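Long-range contacts in hypothetical UPF0204 protein AF0625 (Archaeoglobus fulgidus, PDB 1YQE), which probably hydrolyses D-aminoacyl-tRNAs as a zinc-dependent deacylase, releasing free tRNA and D-amino acids for recycling: residues 136-144 with 215-223; 188-196 with 238-249. All coordinates share one frame; numbering follows the deposited sequence.

Contact 1 of 2, residues 136-144 with 215-223; sequences FTMEVTHHG and GHNFAKYTF. With POP (pyrophosphate 2-), chain B.
Val140 and Asn217 bring the two backbones nearest, their CA atoms 4.9 Å apart, where chains running 72° from each other meet and Thr141 N donates to Asn217 O at 2.8 Å. Thr141 turns this crossing into a two-way grip. Its OG1 lies opposite the carbonyl carbon and beside its own backbone N (chi1 -67°), and there accepts from the backbone N of Asn217, OG1 to N 3.1 Å, nearly straight at 165°. The same OG1 meets the edge of the His216 imidazole in a hydrogen bond to ND1 of 2.7 Å, while the methyl CG2 packs close to that ND1, 3.2 Å away. The far nitrogen of His216 bonds to the carbonyl of Ala110, so the ring is pinned at both ends. Replacing Thr141 with a valine would probably leave both His216 ND1 and Asn217 N without their shared mate and set the imidazole freer to turn. Alongside, Val140 rests its CG1 on Ala219 CB at 3.8 Å. Water fills in the polar seam: one molecule links Glu139 O to Asn217 ND2, another Thr141 O to Ala219 N, and a third Thr141 O to Tyr221 OH. His142 NE2 donates to Glu139 OE1 at 2.7 Å, and His143, with His142 ND1 over one ring face, turns its edge to pyrophosphate, CE1 standing 3.4 Å from O4. The arrangement joins the loop leaving edge strand 135-138 of the mixed sheet to the end of edge strand 212-218 of the parallel sheet, beside the anion pocket that His143 shares with Arg54, Arg79, Ser81 and Glu156.

Contact 2 of 2, residues 188-196 with 238-249; sequences WNVAVGVGG and SEAEYIIIDEKS
Ile244 holds CG1 beside its backbone N (chi1 -67°) and is extended beyond, which lays CD1 on Ala191 CB at 3.6 Å, while Ser249 swings OG anti to its N (chi1 -177°), toward Gly196. That OG accepts Gly196 N at 2.7 Å, a fairly straight bond of 162° just past the strand ends. Between these points the strands run parallel, Val192 N giving to Tyr242 O and Val192 O receiving Ile244 N, with Val194 repeating the pattern toward Ile244 and Asp246. At the other end Val190 O takes Glu241 N at 3.0 Å, and the edge of the Tyr242 ring lies near the same oxygen. Val190 CG1 and Val192 CG2 reach Ser238, whose hydroxyl is bonded to Ala234 O in the helix it ends. On the face of Val192 and Ile243, Val194 CG2 lies beside Ile243 CG2 at 4.0 Å, against helix 252-265. Gly195 adopts a positive phi, where a side chain would jam against the preceding carbonyl O and collide with Asp246 CB. Main-chain bonds therefore set the register, valine and isoleucine pack on one face, alanine against isoleucine and tyrosine on the other, and a serine hydroxyl takes over where strand pairing stops.

Overall arrangement
Both contacts are largely buried and illustrate how one sheet is built internally and then docked onto its neighbour. Contact 2 lies within the four-stranded parallel sheet, joining its two inner strands; contact 1 uses the outer strand 212-218 of that same sheet to meet the loop that follows edge strand 135-138 of the mixed sheet, nearer the centre of the chain. Their chemistry follows this placing: regular main-chain bonds and aliphatic packing in contact 2, side-chain hydrogen bonds and bridging waters in contact 1, where the pyrophosphate pocket begins. With centres about 11 Å apart, they interlock through probable hydrogen bonds from Gly195 N to Phe218 O, 2.8 Å, and from Lys220 N to Gly196 O, 2.9 Å.

Contact 1 of 2, residues 136-144 with 215-223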
loop_
_atom_site.group_PDB
_atom_site.type_symbol
_atom_site.label_atom_id
_atom_site.label_comp_id
_atom_site.label_asym_id
_atom_site.label_seq_id
_atom_site.Cartn_x
_atom_site.Cartn_y
_atom_site.Cartn_z
ATOM N N PHE A 136 13.993 0.972 -3.030
ATOM C CA PHE A 136 12.605 1.092 -2.608
ATOM C C PHE A 136 11.881 2.113 -3.467
ATOM O O PHE A 136 12.459 3.112 -3.886
ATOM C CB PHE A 136 12.475 1.555 -1.158
ATOM C CG PHE A 136 11.089 2.028 -0.824
ATOM C CD1 PHE A 136 10.042 1.117 -0.705
ATOM C CD2 PHE A 136 10.805 3.385 -0.737
ATOM C CE1 PHE A 136 8.733 1.551 -0.514
ATOM C CE2 PHE A 136 9.497 3.831 -0.547
ATOM C CZ PHE A 136 8.460 2.906 -0.436
ATOM N N THR A 137 10.600 1.866 -3.710
ATOM C CA THR A 137 9.803 2.791 -4.482
ATOM C C THR A 137 8.323 2.576 -4.221
ATOM O O THR A 137 7.870 1.459 -3.954
ATOM C CB THR A 137 10.060 2.647 -6.001
ATOM O OG1 THR A 137 9.423 3.728 -6.695
ATOM C CG2 THR A 137 9.501 1.327 -6.521
ATOM N N MET A 138 7.574 3.666 -4.264
ATOM C CA MET A 138 6.141 3.588 -4.098
ATOM C C MET A 138 5.633 3.223 -5.483
ATOM O O MET A 138 6.362 3.344 -6.474
ATOM C CB MET A 138 5.565 4.950 -3.719
ATOM C CG MET A 138 5.810 5.386 -2.294
ATOM S SD MET A 138 4.985 4.309 -1.112
ATOM C CE MET A 138 3.269 4.767 -1.373
ATOM N N GLU A 139 4.399 2.741 -5.536
ATOM C CA GLU A 139 3.737 2.435 -6.793
ATOM C C GLU A 139 2.448 3.224 -6.669
ATOM O O GLU A 139 1.896 3.334 -5.574
ATOM C CB GLU A 139 3.396 0.953 -6.917
ATOM C CG GLU A 139 4.506 0.064 -7.425
ATOM C CD GLU A 139 4.039 -1.366 -7.601
ATOM O OE1 GLU A 139 3.105 -1.588 -8.402
ATOM O OE2 GLU A 139 4.596 -2.269 -6.939
ATOM N N VAL A 140 1.975 3.799 -7.766
ATOM C CA VAL A 140 0.729 4.545 -7.713
ATOM C C VAL A 140 -0.395 3.547 -7.469
ATOM O O VAL A 140 -0.182 2.333 -7.528
ATOM C CB VAL A 140 0.458 5.278 -9.043
ATOM C CG1 VAL A 140 1.513 6.349 -9.269
ATOM C CG2 VAL A 140 0.452 4.277 -10.189
ATOM N N THR A 141 -1.586 4.055 -7.180
ATOM C CA THR A 141 -2.742 3.197 -6.966
ATOM C C THR A 141 -3.092 2.543 -8.297
ATOM O O THR A 141 -3.198 3.223 -9.313
ATOM C CB THR A 141 -3.952 4.012 -6.484
ATOM O OG1 THR A 141 -3.676 4.533 -5.179
ATOM C CG2 THR A 141 -5.201 3.152 -6.433
ATOM N N HIS A 142 -3.243 1.225 -8.291
ATOM C CA HIS A 142 -3.592 0.487 -9.498
ATOM C C HIS A 142 -3.894 -0.973 -9.188
ATOM O O HIS A 142 -3.487 -1.499 -8.151
ATOM C CB HIS A 142 -2.456 0.550 -10.517
ATOM C CG HIS A 142 -1.228 -0.190 -10.094
ATOM N ND1 HIS A 142 -0.673 -1.202 -10.847
ATOM C CD2 HIS A 142 -0.456 -0.078 -8.987
ATOM C CE1 HIS A 142 0.386 -1.683 -10.220
ATOM N NE2 HIS A 142 0.540 -1.018 -9.088
ATOM N N HIS A 143 -4.611 -1.612 -10.112
ATOM C CA HIS A 143 -4.999 -3.012 -10.013
ATOM C C HIS A 143 -5.928 -3.335 -8.853
ATOM O O HIS A 143 -6.077 -2.547 -7.918
ATOM C CB HIS A 143 -3.749 -3.898 -9.940
ATOM C CG HIS A 143 -2.982 -3.962 -11.227
ATOM N ND1 HIS A 143 -1.852 -4.736 -11.386
ATOM C CD2 HIS A 143 -3.189 -3.352 -12.420
ATOM C CE1 HIS A 143 -1.398 -4.601 -12.619
ATOM N NE2 HIS A 143 -2.191 -3.768 -13.267
ATOM N N GLY A 144 -6.561 -4.500 -8.932
ATOM C CA GLY A 144 -7.462 -4.927 -7.876
ATOM C C GLY A 144 -6.646 -5.420 -6.693
ATOM O O GLY A 144 -5.418 -5.456 -6.764
ATOM N N GLY A 215 -2.264 7.932 0.938
ATOM C CA GLY A 215 -3.315 6.941 0.953
ATOM C C GLY A 215 -3.283 6.454 -0.487
ATOM O O GLY A 215 -2.664 5.439 -0.800
ATOM N N HIS A 216 -3.927 7.203 -1.373
ATOM C CA HIS A 216 -3.944 6.849 -2.787
ATOM C C HIS A 216 -3.048 7.808 -3.557
ATOM O O HIS A 216 -2.726 8.896 -3.075
ATOM C CB HIS A 216 -5.377 6.888 -3.322
ATOM C CG HIS A 216 -6.162 5.656 -2.996
ATOM N ND1 HIS A 216 -5.902 4.437 -3.585
ATOM C CD2 HIS A 216 -7.152 5.437 -2.098
ATOM C CE1 HIS A 216 -6.696 3.520 -3.064
ATOM N NE2 HIS A 216 -7.462 4.100 -2.158
ATOM N N ASN A 217 -2.630 7.375 -4.740
ATOM C CA ASN A 217 -1.764 8.161 -5.614
ATOM C C ASN A 217 -2.207 7.871 -7.037
ATOM O O ASN A 217 -2.404 6.715 -7.398
ATOM C CB ASN A 217 -0.301 7.741 -5.454
ATOM C CG ASN A 217 0.429 8.545 -4.398
ATOM O OD1 ASN A 217 0.454 9.772 -4.452
ATOM N ND2 ASN A 217 1.047 7.855 -3.439
ATOM N N PHE A 218 -2.362 8.916 -7.842
ATOM C CA PHE A 218 -2.803 8.727 -9.215
ATOM C C PHE A 218 -1.781 9.215 -10.241
ATOM O O PHE A 218 -1.399 10.389 -10.264
ATOM C CB PHE A 218 -4.150 9.418 -9.401
ATOM C CG PHE A 218 -5.199 8.927 -8.444
ATOM C CD1 PHE A 218 -5.652 7.613 -8.511
ATOM C CD2 PHE A 218 -5.686 9.753 -7.442
ATOM C CE1 PHE A 218 -6.575 7.128 -7.585
ATOM C CE2 PHE A 218 -6.615 9.277 -6.511
ATOM C CZ PHE A 218 -7.054 7.967 -6.583
ATOM N N ALA A 219 -1.342 8.290 -11.086
ATOM C CA ALA A 219 -0.352 8.576 -12.116
ATOM C C ALA A 219 -0.888 9.480 -13.213
ATOM O O ALA A 219 -2.100 9.609 -13.402
ATOM C CB ALA A 219 0.140 7.275 -12.733
ATOM N N LYS A 220 0.033 10.098 -13.941
ATOM C CA LYS A 220 -0.329 10.978 -15.038
ATOM C C LYS A 220 -1.219 10.278 -16.066
ATOM O O LYS A 220 -2.044 10.929 -16.706
ATOM C CB LYS A 220 0.942 11.518 -15.713
ATOM C CG LYS A 220 0.714 12.128 -17.085
ATOM C CD LYS A 220 1.913 12.946 -17.548
ATOM C CE LYS A 220 1.951 13.049 -19.069
ATOM N NZ LYS A 220 0.631 13.436 -19.642
ATOM N N TYR A 221 -1.076 8.963 -16.227
ATOM C CA TYR A 221 -1.903 8.265 -17.217
ATOM C C TYR A 221 -3.384 8.199 -16.829
ATOM O O TYR A 221 -4.228 7.804 -17.633
ATOM C CB TYR A 221 -1.347 6.855 -17.520
ATOM C CG TYR A 221 -1.423 5.832 -16.402
ATOM C CD1 TYR A 221 -2.645 5.284 -16.013
ATOM C CD2 TYR A 221 -0.268 5.401 -15.742
ATOM C CE1 TYR A 221 -2.721 4.334 -14.997
ATOM C CE2 TYR A 221 -0.333 4.447 -14.721
ATOM C CZ TYR A 221 -1.565 3.919 -14.354
ATOM O OH TYR A 221 -1.653 2.981 -13.344
ATOM N N THR A 222 -3.702 8.615 -15.606
ATOM C CA THR A 222 -5.087 8.610 -15.137
ATOM C C THR A 222 -5.766 9.984 -15.240
ATOM O O THR A 222 -6.985 10.086 -15.070
ATOM C CB THR A 222 -5.173 8.179 -13.656
ATOM O OG1 THR A 222 -4.677 9.239 -12.826
ATOM C CG2 THR A 222 -4.346 6.930 -13.412
ATOM N N PHE A 223 -4.987 11.030 -15.522
ATOM C CA PHE A 223 -5.517 12.399 -15.590
ATOM C C PHE A 223 -6.844 12.595 -16.324
ATOM O O PHE A 223 -7.762 13.212 -15.787
ATOM C CB PHE A 223 -4.492 13.363 -16.209
ATOM C CG PHE A 223 -3.305 13.668 -15.328
ATOM C CD1 PHE A 223 -3.254 13.227 -14.008
ATOM C CD2 PHE A 223 -2.237 14.413 -15.827
ATOM C CE1 PHE A 223 -2.158 13.524 -13.197
ATOM C CE2 PHE A 223 -1.135 14.716 -15.026
ATOM C CZ PHE A 223 -1.097 14.270 -13.708
HETATM P P1 POP B . 0.592 -9.732 -10.362
HETATM O O1 POP B . 1.508 -10.167 -11.494
HETATM O O2 POP B . 0.396 -10.920 -9.413
HETATM O O3 POP B . -0.777 -9.319 -10.883
HETATM O O POP B . 1.276 -8.526 -9.445
HETATM P P2 POP B . 1.406 -6.940 -9.925
HETATM O O4 POP B . 0.932 -6.704 -11.334
HETATM O O5 POP B . 2.828 -6.504 -9.796
HETATM O O6 POP B . 0.534 -6.156 -8.822
HETATM O O HOH W 1 1.067 4.891 -3.706
HETATM O O HOH W 2 -2.605 5.768 -10.754
HETATM O O HOH W 3 -4.053 3.161 -11.994
#

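Contact 2 of 2, residues 188-196 with 238-249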
loop_
_atom_site.group_PDB
_atom_site.type_symbol
_atom_site.label_atom_id
_atom_site.label_comp_id
_atom_site.label_asym_id
_atom_site.label_seq_id
_atom_site.Cartn_x
_atom_site.Cartn_y
_atom_site.Cartn_z
ATOM N N TRP A 188 1.001 10.703 11.230
ATOM C CA TRP A 188 1.718 11.248 10.090
ATOM C C TRP A 188 0.687 12.026 9.272
ATOM O O TRP A 188 -0.492 11.668 9.261
ATOM C CB TRP A 188 2.298 10.123 9.224
ATOM C CG TRP A 188 3.309 9.269 9.919
ATOM C CD1 TRP A 188 3.139 7.992 10.370
ATOM C CD2 TRP A 188 4.655 9.631 10.231
ATOM N NE1 TRP A 188 4.298 7.534 10.940
ATOM C CE2 TRP A 188 5.248 8.521 10.867
ATOM C CE3 TRP A 188 5.420 10.791 10.035
ATOM C CZ2 TRP A 188 6.576 8.530 11.308
ATOM C CZ3 TRP A 188 6.741 10.802 10.476
ATOM C CH2 TRP A 188 7.304 9.678 11.105
ATOM N N ASN A 189 1.129 13.091 8.608
ATOM C CA ASN A 189 0.248 13.894 7.762
ATOM C C ASN A 189 -0.129 13.004 6.577
ATOM O O ASN A 189 0.739 12.365 5.978
ATOM C CB ASN A 189 0.987 15.147 7.290
ATOM C CG ASN A 189 1.363 16.063 8.440
ATOM O OD1 ASN A 189 0.495 16.529 9.178
ATOM N ND2 ASN A 189 2.657 16.321 8.605
ATOM N N VAL A 190 -1.417 12.960 6.246
ATOM C CA VAL A 190 -1.900 12.103 5.167
ATOM C C VAL A 190 -2.328 12.871 3.923
ATOM O O VAL A 190 -3.078 13.841 4.000
ATOM C CB VAL A 190 -3.102 11.247 5.634
ATOM C CG1 VAL A 190 -3.495 10.255 4.540
ATOM C CG2 VAL A 190 -2.762 10.517 6.924
ATOM N N ALA A 191 -1.856 12.421 2.768
ATOM C CA ALA A 191 -2.220 13.077 1.525
ATOM C C ALA A 191 -2.588 12.087 0.435
ATOM O O ALA A 191 -2.269 10.906 0.510
ATOM C CB ALA A 191 -1.063 13.939 1.039
ATOM N N VAL A 192 -3.306 12.587 -0.564
ATOM C CA VAL A 192 -3.631 11.800 -1.732
ATOM C C VAL A 192 -2.697 12.482 -2.727
ATOM O O VAL A 192 -2.600 13.705 -2.738
ATOM C CB VAL A 192 -5.091 11.991 -2.188
ATOM C CG1 VAL A 192 -5.234 11.536 -3.633
ATOM C CG2 VAL A 192 -6.023 11.171 -1.307
ATOM N N GLY A 193 -1.994 11.710 -3.541
ATOM C CA GLY A 193 -1.081 12.325 -4.490
ATOM C C GLY A 193 -1.624 12.286 -5.898
ATOM O O GLY A 193 -2.300 11.333 -6.280
ATOM N N VAL A 194 -1.323 13.323 -6.671
ATOM C CA VAL A 194 -1.787 13.415 -8.047
ATOM C C VAL A 194 -0.628 13.822 -8.954
ATOM O O VAL A 194 -0.031 14.883 -8.777
ATOM C CB VAL A 194 -2.927 14.458 -8.188
ATOM C CG1 VAL A 194 -3.323 14.613 -9.656
ATOM C CG2 VAL A 194 -4.146 14.015 -7.371
ATOM N N GLY A 195 -0.313 12.962 -9.912
ATOM C CA GLY A 195 0.762 13.249 -10.843
ATOM C C GLY A 195 1.922 12.285 -10.714
ATOM O O GLY A 195 2.048 11.585 -9.707
ATOM N N GLY A 196 2.768 12.247 -11.741
ATOM C CA GLY A 196 3.930 11.376 -11.724
ATOM C C GLY A 196 3.807 10.109 -12.551
ATOM O O GLY A 196 2.726 9.753 -13.012
ATOM N N SER A 238 -9.026 7.971 2.182
ATOM C CA SER A 238 -7.672 7.982 2.726
ATOM C C SER A 238 -7.583 8.714 4.061
ATOM O O SER A 238 -6.582 8.599 4.762
ATOM C CB SER A 238 -6.714 8.655 1.738
ATOM O OG SER A 238 -6.707 7.992 0.484
ATOM N N GLU A 239 -8.630 9.457 4.405
ATOM C CA GLU A 239 -8.661 10.252 5.634
ATOM C C GLU A 239 -7.556 11.303 5.526
ATOM O O GLU A 239 -6.935 11.703 6.513
ATOM C CB GLU A 239 -8.479 9.354 6.873
ATOM C CG GLU A 239 -9.601 8.313 6.995
ATOM C CD GLU A 239 -9.590 7.516 8.295
ATOM O OE1 GLU A 239 -10.233 6.444 8.323
ATOM O OE2 GLU A 239 -8.962 7.953 9.286
ATOM N N ALA A 240 -7.340 11.761 4.295
ATOM C CA ALA A 240 -6.322 12.754 3.993
ATOM C C ALA A 240 -6.756 14.175 4.306
ATOM O O ALA A 240 -7.936 14.518 4.200
ATOM C CB ALA A 240 -5.935 12.663 2.526
ATOM N N GLU A 241 -5.789 14.998 4.692
ATOM C CA GLU A 241 -6.055 16.402 4.976
ATOM C C GLU A 241 -5.369 17.239 3.905
ATOM O O GLU A 241 -5.402 18.466 3.952
ATOM C CB GLU A 241 -5.508 16.795 6.353
ATOM C CG GLU A 241 -6.296 16.244 7.533
ATOM C CD GLU A 241 -7.775 16.608 7.475
ATOM O OE1 GLU A 241 -8.102 17.760 7.111
ATOM O OE2 GLU A 241 -8.615 15.740 7.803
ATOM N N TYR A 242 -4.765 16.568 2.927
ATOM C CA TYR A 242 -4.038 17.265 1.867
ATOM C C TYR A 242 -4.034 16.516 0.544
ATOM O O TYR A 242 -4.261 15.310 0.496
ATOM C CB TYR A 242 -2.561 17.417 2.244
ATOM C CG TYR A 242 -2.263 18.102 3.545
ATOM C CD1 TYR A 242 -2.135 19.491 3.611
ATOM C CD2 TYR A 242 -2.086 17.365 4.715
ATOM C CE1 TYR A 242 -1.831 20.126 4.808
ATOM C CE2 TYR A 242 -1.784 17.995 5.921
ATOM C CZ TYR A 242 -1.657 19.371 5.958
ATOM O OH TYR A 242 -1.341 19.997 7.140
ATOM N N ILE A 243 -3.762 17.258 -0.523
ATOM C CA ILE A 243 -3.596 16.681 -1.849
ATOM C C ILE A 243 -2.234 17.234 -2.253
ATOM O O ILE A 243 -2.023 18.444 -2.216
ATOM C CB ILE A 243 -4.622 17.181 -2.891
ATOM C CG1 ILE A 243 -6.030 16.720 -2.523
ATOM C CG2 ILE A 243 -4.261 16.616 -4.275
ATOM C CD1 ILE A 243 -7.108 17.230 -3.458
ATOM N N ILE A 244 -1.300 16.357 -2.588
ATOM C CA ILE A 244 0.019 16.807 -3.017
ATOM C C ILE A 244 0.094 16.595 -4.520
ATOM O O ILE A 244 -0.308 15.549 -5.021
ATOM C CB ILE A 244 1.146 15.998 -2.336
ATOM C CG1 ILE A 244 1.173 16.301 -0.840
ATOM C CG2 ILE A 244 2.490 16.344 -2.961
ATOM C CD1 ILE A 244 2.081 15.381 -0.050
ATOM N N ILE A 245 0.597 17.591 -5.243
ATOM C CA ILE A 245 0.714 17.471 -6.689
ATOM C C ILE A 245 2.171 17.434 -7.126
ATOM O O ILE A 245 3.040 18.045 -6.496
ATOM C CB ILE A 245 0.029 18.652 -7.427
ATOM C CG1 ILE A 245 0.610 19.981 -6.936
ATOM C CG2 ILE A 245 -1.483 18.593 -7.226
ATOM C CD1 ILE A 245 0.127 21.188 -7.716
ATOM N N ASP A 246 2.432 16.688 -8.190
ATOM C CA ASP A 246 3.771 16.604 -8.755
ATOM C C ASP A 246 3.716 17.753 -9.756
ATOM O O ASP A 246 3.309 17.565 -10.901
ATOM C CB ASP A 246 3.962 15.268 -9.478
ATOM C CG ASP A 246 5.349 15.120 -10.080
ATOM O OD1 ASP A 246 5.906 16.135 -10.545
ATOM O OD2 ASP A 246 5.876 13.988 -10.104
ATOM N N GLU A 247 4.103 18.942 -9.301
ATOM C CA GLU A 247 4.053 20.151 -10.117
ATOM C C GLU A 247 4.660 20.066 -11.514
ATOM O O GLU A 247 4.348 20.885 -12.378
ATOM C CB GLU A 247 4.667 21.339 -9.354
ATOM C CG GLU A 247 6.120 21.182 -8.930
ATOM C CD GLU A 247 6.274 20.530 -7.569
ATOM O OE1 GLU A 247 5.926 19.339 -7.427
ATOM O OE2 GLU A 247 6.745 21.214 -6.637
ATOM N N LYS A 248 5.510 19.076 -11.747
ATOM C CA LYS A 248 6.132 18.926 -13.057
ATOM C C LYS A 248 5.347 17.937 -13.916
ATOM O O LYS A 248 5.586 17.813 -15.119
ATOM C CB LYS A 248 7.582 18.453 -12.900
ATOM C CG LYS A 248 8.302 18.212 -14.220
ATOM C CD LYS A 248 9.780 17.895 -14.024
ATOM C CE LYS A 248 10.544 19.090 -13.469
ATOM N NZ LYS A 248 12.010 18.833 -13.424
ATOM N N SER A 249 4.395 17.251 -13.293
ATOM C CA SER A 249 3.586 16.256 -13.986
ATOM C C SER A 249 2.166 16.732 -14.287
ATOM O O SER A 249 1.649 16.506 -15.380
ATOM C CB SER A 249 3.537 14.969 -13.155
ATOM O OG SER A 249 2.818 13.948 -13.819
#